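Local coordinates for protein putative chorismate mutase (PDB 2GBB) that catalyses the Claisen rearrangement of chorismate to prephenate as a secreted, all-helical chorismate mutase and may contribute to pathogenicity, at residues I35-V40 against A68-Q73; G22-A25 against P30-D33. All blocks are in the same frame, centred on the assembly; numbering follows the deposited sequence.

Contact 1: residues I35-V40 against A68-Q73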
ATOM      1  N   ILE A  35       3.133  -4.774 -17.462  1.00 21.67           N
ATOM      2  CA  ILE A  35       3.940  -4.450 -18.620  1.00 20.56           C
ATOM      3  C   ILE A  35       5.320  -4.037 -18.186  1.00 21.85           C
ATOM      4  O   ILE A  35       6.334  -4.543 -18.719  1.00 20.25           O
ATOM      5  CB  ILE A  35       3.281  -3.361 -19.485  1.00 19.78           C
ATOM      6  CG1 ILE A  35       1.857  -3.799 -19.938  1.00 21.96           C
ATOM      7  CG2 ILE A  35       4.189  -3.026 -20.745  1.00 19.74           C
ATOM      8  CD1 ILE A  35       1.770  -5.208 -20.611  1.00 25.03           C
ATOM      9  N   GLN A  36       5.371  -3.084 -17.245  1.00 22.42           N
ATOM     10  CA  GLN A  36       6.671  -2.616 -16.715  1.00 22.45           C
ATOM     11  C   GLN A  36       7.444  -3.789 -16.050  1.00 22.59           C
ATOM     12  O   GLN A  36       8.673  -3.894 -16.167  1.00 22.82           O
ATOM     13  CB  GLN A  36       6.450  -1.487 -15.681  1.00 22.85           C
ATOM     14  CG  GLN A  36       7.767  -0.934 -15.002  1.00 23.78           C
ATOM     15  CD  GLN A  36       8.819  -0.356 -15.985  1.00 27.99           C
ATOM     16  OE1 GLN A  36       8.405   0.043 -17.187  1.00 35.09           O
ATOM     17  NE2 GLN A  36       9.997  -0.259 -15.628  1.00 24.08           N
ATOM     18  N   GLU A  37       6.741  -4.652 -15.341  1.00 22.36           N
ATOM     19  CA  GLU A  37       7.418  -5.784 -14.651  1.00 22.97           C
ATOM     20  C   GLU A  37       8.027  -6.752 -15.657  1.00 22.07           C
ATOM     21  O   GLU A  37       9.170  -7.141 -15.511  1.00 20.60           O
ATOM     22  CB  GLU A  37       6.452  -6.501 -13.704  1.00 23.33           C
ATOM     23  CG  GLU A  37       5.898  -5.571 -12.616  1.00 22.37           C
ATOM     24  CD  GLU A  37       4.879  -6.274 -11.725  1.00 25.75           C
ATOM     25  OE1 GLU A  37       4.582  -7.491 -11.964  1.00 32.43           O
ATOM     26  OE2 GLU A  37       4.379  -5.624 -10.766  1.00 30.39           O
ATOM     27  N   GLU A  38       7.299  -7.113 -16.712  1.00 21.92           N
ATOM     28  CA  GLU A  38       7.898  -8.011 -17.734  1.00 23.31           C
ATOM     29  C   GLU A  38       9.124  -7.384 -18.404  1.00 23.24           C
ATOM     30  O   GLU A  38      10.111  -8.070 -18.757  1.00 23.13           O
ATOM     31  CB  GLU A  38       6.859  -8.415 -18.814  1.00 24.71           C
ATOM     32  CG  GLU A  38       5.687  -9.166 -18.247  1.00 26.37           C
ATOM     33  CD  GLU A  38       6.136 -10.512 -17.656  1.00 33.99           C
ATOM     34  OE1 GLU A  38       6.630 -11.370 -18.409  1.00 37.98           O
ATOM     35  OE2 GLU A  38       5.981 -10.720 -16.448  1.00 36.94           O
ATOM     36  N   LYS A  39       9.056  -6.071 -18.604  1.00 22.32           N
ATOM     37  CA  LYS A  39      10.156  -5.327 -19.214  1.00 21.68           C
ATOM     38  C   LYS A  39      11.423  -5.414 -18.316  1.00 20.55           C
ATOM     39  O   LYS A  39      12.515  -5.690 -18.784  1.00 18.49           O
ATOM     40  CB  LYS A  39       9.683  -3.872 -19.458  1.00 21.65           C
ATOM     41  CG  LYS A  39      10.636  -3.005 -20.218  1.00 22.16           C
ATOM     42  CD  LYS A  39      10.245  -1.504 -20.129  1.00 25.03           C
ATOM     43  CE  LYS A  39      11.528  -0.694 -20.504  1.00 33.28           C
ATOM     44  NZ  LYS A  39      11.172   0.590 -21.177  1.00 39.44           N
ATOM     45  N   VAL A  40      11.239  -5.233 -17.019  1.00 20.73           N
ATOM     46  CA  VAL A  40      12.330  -5.246 -16.059  1.00 21.37           C
ATOM     47  C   VAL A  40      12.923  -6.653 -16.004  1.00 21.81           C
ATOM     48  O   VAL A  40      14.141  -6.825 -16.026  1.00 20.87           O
ATOM     49  CB  VAL A  40      11.785  -4.795 -14.668  1.00 22.34           C
ATOM     50  CG1 VAL A  40      12.684  -5.274 -13.500  1.00 23.49           C
ATOM     51  CG2 VAL A  40      11.577  -3.268 -14.637  1.00 20.56           C
ATOM     52  N   ALA A  68       9.326  -6.572  -3.287  1.00 22.00           N
ATOM     53  CA  ALA A  68       9.775  -5.669  -2.253  1.00 21.26           C
ATOM     54  C   ALA A  68       9.528  -4.215  -2.617  1.00 21.26           C
ATOM     55  O   ALA A  68       9.111  -3.437  -1.790  1.00 20.79           O
ATOM     56  CB  ALA A  68      11.286  -5.873  -1.925  1.00 21.62           C
ATOM     57  N   ALA A  69       9.834  -3.846  -3.852  1.00 21.39           N
ATOM     58  CA  ALA A  69       9.596  -2.547  -4.363  1.00 20.40           C
ATOM     59  C   ALA A  69       8.091  -2.188  -4.325  1.00 22.27           C
ATOM     60  O   ALA A  69       7.737  -1.125  -3.830  1.00 23.59           O
ATOM     61  CB  ALA A  69      10.127  -2.490  -5.786  1.00 20.13           C
ATOM     62  N   LYS A  70       7.216  -3.060  -4.837  1.00 21.18           N
ATOM     63  CA  LYS A  70       5.776  -2.819  -4.708  1.00 23.03           C
ATOM     64  C   LYS A  70       5.336  -2.701  -3.250  1.00 22.65           C
ATOM     65  O   LYS A  70       4.533  -1.805  -2.900  1.00 22.84           O
ATOM     66  CB  LYS A  70       4.962  -3.871  -5.463  1.00 22.62           C
ATOM     67  CG  LYS A  70       5.200  -3.839  -6.994  1.00 21.69           C
ATOM     68  CD  LYS A  70       4.116  -4.707  -7.715  1.00 24.83           C
ATOM     69  CE  LYS A  70       4.145  -6.146  -7.309  1.00 22.19           C
ATOM     70  NZ  LYS A  70       3.476  -6.906  -8.359  1.00 28.58           N
ATOM     71  N   ALA A  71       5.867  -3.576  -2.390  1.00 22.93           N
ATOM     72  CA  ALA A  71       5.504  -3.525  -0.974  1.00 22.30           C
ATOM     73  C   ALA A  71       5.790  -2.101  -0.423  1.00 22.61           C
ATOM     74  O   ALA A  71       4.960  -1.471   0.232  1.00 22.61           O
ATOM     75  CB  ALA A  71       6.250  -4.636  -0.181  1.00 21.48           C
ATOM     76  N   ILE A  72       6.960  -1.576  -0.738  1.00 23.83           N
ATOM     77  CA  ILE A  72       7.366  -0.248  -0.297  1.00 23.69           C
ATOM     78  C   ILE A  72       6.418   0.831  -0.806  1.00 23.74           C
ATOM     79  O   ILE A  72       5.970   1.728  -0.039  1.00 23.09           O
ATOM     80  CB  ILE A  72       8.783   0.043  -0.794  1.00 24.08           C
ATOM     81  CG1 ILE A  72       9.803  -0.782   0.016  1.00 26.60           C
ATOM     82  CG2 ILE A  72       9.040   1.551  -0.753  1.00 22.45           C
ATOM     83  CD1 ILE A  72      11.247  -0.650  -0.478  1.00 23.96           C
ATOM     84  N   GLN A  73       6.130   0.748  -2.113  1.00 22.30           N
ATOM     85  CA  GLN A  73       5.273   1.706  -2.782  1.00 21.85           C
ATOM     86  C   GLN A  73       3.867   1.675  -2.217  1.00 21.77           C
ATOM     87  O   GLN A  73       3.285   2.715  -1.986  1.00 20.75           O
ATOM     88  CB  GLN A  73       5.215   1.435  -4.276  1.00 21.34           C
ATOM     89  CG  GLN A  73       6.574   1.617  -5.012  1.00 20.84           C
ATOM     90  CD  GLN A  73       6.442   1.128  -6.441  1.00 21.29           C
ATOM     91  OE1 GLN A  73       5.561   1.743  -7.144  1.00 27.98           O
ATOM     92  NE2 GLN A  73       7.053   0.115  -6.864  1.00 14.67           N
TER
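Glu-37 and Lys-70 reach each other with similar first torsions: in both, CG lies beside the backbone N and anti to the carbonyl carbon (chi1 -60° in Glu-37). Beyond CG, Glu-37 runs on extended, carrying its carboxylate straight out from its helix, whereas Lys-70 bends at chi3 (-61°), so that the chain curls alongside the acid and NZ ends against it. The side chains approach from opposite directions across 10.5 Å between Glu-37 CA and Lys-70 CA.

Lys-70 NZ donates to Glu-37 OE2 at 2.9 Å in a salt bridge, on the syn side and 23° out of the carboxylate plane. The second oxygen, Glu-37 OE1, stays 3.8 Å from Lys-70 NZ, so the grip is one-sided. The lysine shaft passes close to the bonded oxygen before the bend, Lys-70 CD lying 3.2 Å from Glu-37 OE2. Only about 71 Å² is buried between the segments and this is the single touching pair, so the link is probably mainly electrostatic.

Gln-73 folds back over its own helix, its NE2 making a weak hydrogen bond to Ala-69 O at 3.3 Å; the same NE2 hydrogen-bonds a citrate, probably from the crystallisation liquor. Lys-70 is itself one of the residues 69-73 that probably bind substrate, and Glu-37 approaches the citrate, so the bridge lies at the wall of that pocket. It ties the N-terminal part of helix 34-50 to the middle of helix 55-82. Alongside, Val-40 packs on Ile-66 of helix 55-82, Met-17 of helix 17-26 touches Ala-69, and Leu-81 of the second subunit meets Lys-70.

Contact 2: residues G22-A25 against P30-D33. With SO4 (sulfate ion), chain I.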
ATOM      1  N   GLY A  22       5.753   8.010  -5.333  1.00 22.87           N
ATOM      2  CA  GLY A  22       5.305   9.421  -5.420  1.00 23.09           C
ATOM      3  C   GLY A  22       4.845   9.789  -6.813  1.00 23.23           C
ATOM      4  O   GLY A  22       3.836  10.483  -6.963  1.00 24.47           O
ATOM      5  N   TYR A  23       5.594   9.367  -7.837  1.00 22.18           N
ATOM      6  CA  TYR A  23       5.203   9.514  -9.267  1.00 20.55           C
ATOM      7  C   TYR A  23       3.809   8.896  -9.521  1.00 20.13           C
ATOM      8  O   TYR A  23       2.891   9.504 -10.141  1.00 18.99           O
ATOM      9  CB  TYR A  23       6.297   8.840 -10.153  1.00 21.41           C
ATOM     10  CG  TYR A  23       5.771   8.423 -11.510  1.00 21.45           C
ATOM     11  CD1 TYR A  23       5.612   9.367 -12.518  1.00 23.94           C
ATOM     12  CD2 TYR A  23       5.359   7.091 -11.758  1.00 21.35           C
ATOM     13  CE1 TYR A  23       5.083   9.035 -13.743  1.00 19.51           C
ATOM     14  CE2 TYR A  23       4.799   6.736 -12.995  1.00 21.86           C
ATOM     15  CZ  TYR A  23       4.703   7.726 -13.989  1.00 22.57           C
ATOM     16  OH  TYR A  23       4.157   7.471 -15.221  1.00 22.85           O
ATOM     17  N   LYS A  24       3.610   7.683  -9.002  1.00 19.88           N
ATOM     18  CA  LYS A  24       2.348   6.986  -9.193  1.00 20.17           C
ATOM     19  C   LYS A  24       1.175   7.676  -8.468  1.00 21.47           C
ATOM     20  O   LYS A  24       0.094   7.852  -9.020  1.00 21.70           O
ATOM     21  CB  LYS A  24       2.522   5.513  -8.776  1.00 21.07           C
ATOM     22  CG  LYS A  24       3.328   4.721  -9.853  1.00 19.26           C
ATOM     23  CD  LYS A  24       3.660   3.271  -9.371  1.00 20.99           C
ATOM     24  CE  LYS A  24       4.481   2.478 -10.408  1.00 19.15           C
ATOM     25  NZ  LYS A  24       4.710   1.078  -9.734  1.00 15.71           N
ATOM     26  N   ALA A  25       1.387   8.073  -7.218  1.00 23.17           N
ATOM     27  CA  ALA A  25       0.330   8.724  -6.425  1.00 24.33           C
ATOM     28  C   ALA A  25      -0.116  10.011  -7.080  1.00 24.87           C
ATOM     29  O   ALA A  25      -1.306  10.239  -7.215  1.00 25.37           O
ATOM     30  CB  ALA A  25       0.821   8.991  -4.948  1.00 22.87           C
ATOM     31  N   PRO A  30      -1.989   2.883 -10.731  1.00 22.66           N
ATOM     32  CA  PRO A  30      -1.856   1.685  -9.910  1.00 22.49           C
ATOM     33  C   PRO A  30      -0.361   1.368  -9.621  1.00 21.76           C
ATOM     34  O   PRO A  30       0.509   1.644 -10.447  1.00 20.66           O
ATOM     35  CB  PRO A  30      -2.453   0.550 -10.760  1.00 23.06           C
ATOM     36  CG  PRO A  30      -2.814   1.184 -12.120  1.00 25.05           C
ATOM     37  CD  PRO A  30      -2.654   2.665 -12.021  1.00 23.22           C
ATOM     38  N   ILE A  31      -0.101   0.782  -8.460  1.00 20.81           N
ATOM     39  CA  ILE A  31       1.257   0.357  -8.093  1.00 20.98           C
ATOM     40  C   ILE A  31       1.747  -0.762  -9.003  1.00 22.20           C
ATOM     41  O   ILE A  31       2.923  -0.740  -9.447  1.00 21.44           O
ATOM     42  CB  ILE A  31       1.341  -0.099  -6.642  1.00 21.63           C
ATOM     43  CG1 ILE A  31       1.184   1.125  -5.709  1.00 19.66           C
ATOM     44  CG2 ILE A  31       2.677  -0.919  -6.392  1.00 17.31           C
ATOM     45  CD1 ILE A  31       1.926   2.442  -6.266  1.00 22.68           C
ATOM     46  N   GLU A  32       0.837  -1.710  -9.287  1.00 22.57           N
ATOM     47  CA  GLU A  32       1.173  -2.871 -10.104  1.00 24.46           C
ATOM     48  C   GLU A  32       0.964  -2.607 -11.589  1.00 23.58           C
ATOM     49  O   GLU A  32      -0.108  -2.203 -12.037  1.00 23.50           O
ATOM     50  CB  GLU A  32       0.357  -4.094  -9.694  1.00 24.38           C
ATOM     51  CG  GLU A  32       0.847  -5.396 -10.390  1.00 28.43           C
ATOM     52  CD  GLU A  32       0.110  -6.623  -9.861  1.00 30.25           C
ATOM     53  OE1 GLU A  32       0.374  -7.036  -8.688  1.00 37.81           O
ATOM     54  OE2 GLU A  32      -0.725  -7.162 -10.602  1.00 34.66           O
ATOM     55  N   ASP A  33       2.016  -2.813 -12.356  1.00 23.54           N
ATOM     56  CA  ASP A  33       1.989  -2.534 -13.788  1.00 23.97           C
ATOM     57  C   ASP A  33       2.817  -3.658 -14.412  1.00 24.12           C
ATOM     58  O   ASP A  33       4.047  -3.590 -14.394  1.00 22.88           O
ATOM     59  CB  ASP A  33       2.586  -1.151 -14.057  1.00 23.22           C
ATOM     60  CG  ASP A  33       2.835  -0.889 -15.574  1.00 25.67           C
ATOM     61  OD1 ASP A  33       2.500  -1.755 -16.389  1.00 26.97           O
ATOM     62  OD2 ASP A  33       3.411   0.150 -15.938  1.00 25.55           O
TER
HETATM   63  S   SO4 I 209      -2.938  -0.085  -6.630  1.00  9.63           S
HETATM   64  O1  SO4 I 209      -3.331  -1.473  -6.639  1.00 22.68           O
HETATM   65  O2  SO4 I 209      -2.976   0.501  -7.915  1.00 23.56           O
HETATM   66  O3  SO4 I 209      -3.867   0.502  -5.748  1.00 24.09           O
HETATM   67  O4  SO4 I 209      -1.594   0.022  -6.145  1.00 27.38           O
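The flat carbonyl group of Ile-31 receives Lys-24 NZ within its own plane rather than over a face: the amine sits on a lone pair of Ile-31 O at 2.6 Å, with a C=O...N angle of 135°. The preceding peptide, Pro-30 to Ile-31, turns its oxygen to the lysine shaft, where Pro-30 O touches Lys-24 CD at 3.7 Å, and its N-H to the sulfate. Ile-31 N donates to sulfate O4 at 2.9 Å with an angle of 154° at the hydrogen, although the placing of the sulfate is less certain. This ion, probably from the crystallisation liquor, is also bound by Ile-31 N of the second subunit, and Pro-30 packs on Pro-30 of that subunit.

Lys-24 spans the gap from helix 17-26 with an extended chain beyond CG. Its methylenes run across the Ile-31 side chain at about a right angle, and the closest carbons are Lys-24 CD and Ile-31 CD1, 3.7 Å apart. Ile-31 CB points away from the helix, yet the second torsion (chi2 -39°) swings CD1 back toward the lysine. The buried aliphatic shaft is braced from the side while its tip is bonded to the main chain.

Asp-33 N-caps helix 34-50 through a weak hydrogen bond from Gln-36 N to its OD1. Asp-33 OD2 stands 6.4 Å from Lys-24 NZ, too far to pair directly. Lys-24 and Asp-33 both probably bind substrate, and Lys-24 NZ makes a weak hydrogen bond to citrate. The loop carbonyl, together with Gln-73 OE1, probably holds the amine in place for an anionic ligand.

Contacts 1 and 2 follow one another along the chain, their centres about 10 Å apart, and they interlock through polar groups. Gln-73 OE1 of contact 1 lies 2.8 Å from Lys-24 NZ of contact 2, a probable hydrogen bond. In the other direction Glu-32 OE1 forms a salt bridge to Lys-70 NZ at 3.1 Å, giving that lysine a second acidic partner, while Glu-32 CG packs 3.6 Å from Glu-37 OE2. The loop 30-33 is thereby joined to helix 55-82 as well as to helix 17-26. Citrate binds to both Gln-73 and Lys-24, consistent with one shared substrate pocket, and both contacts touch the second subunit.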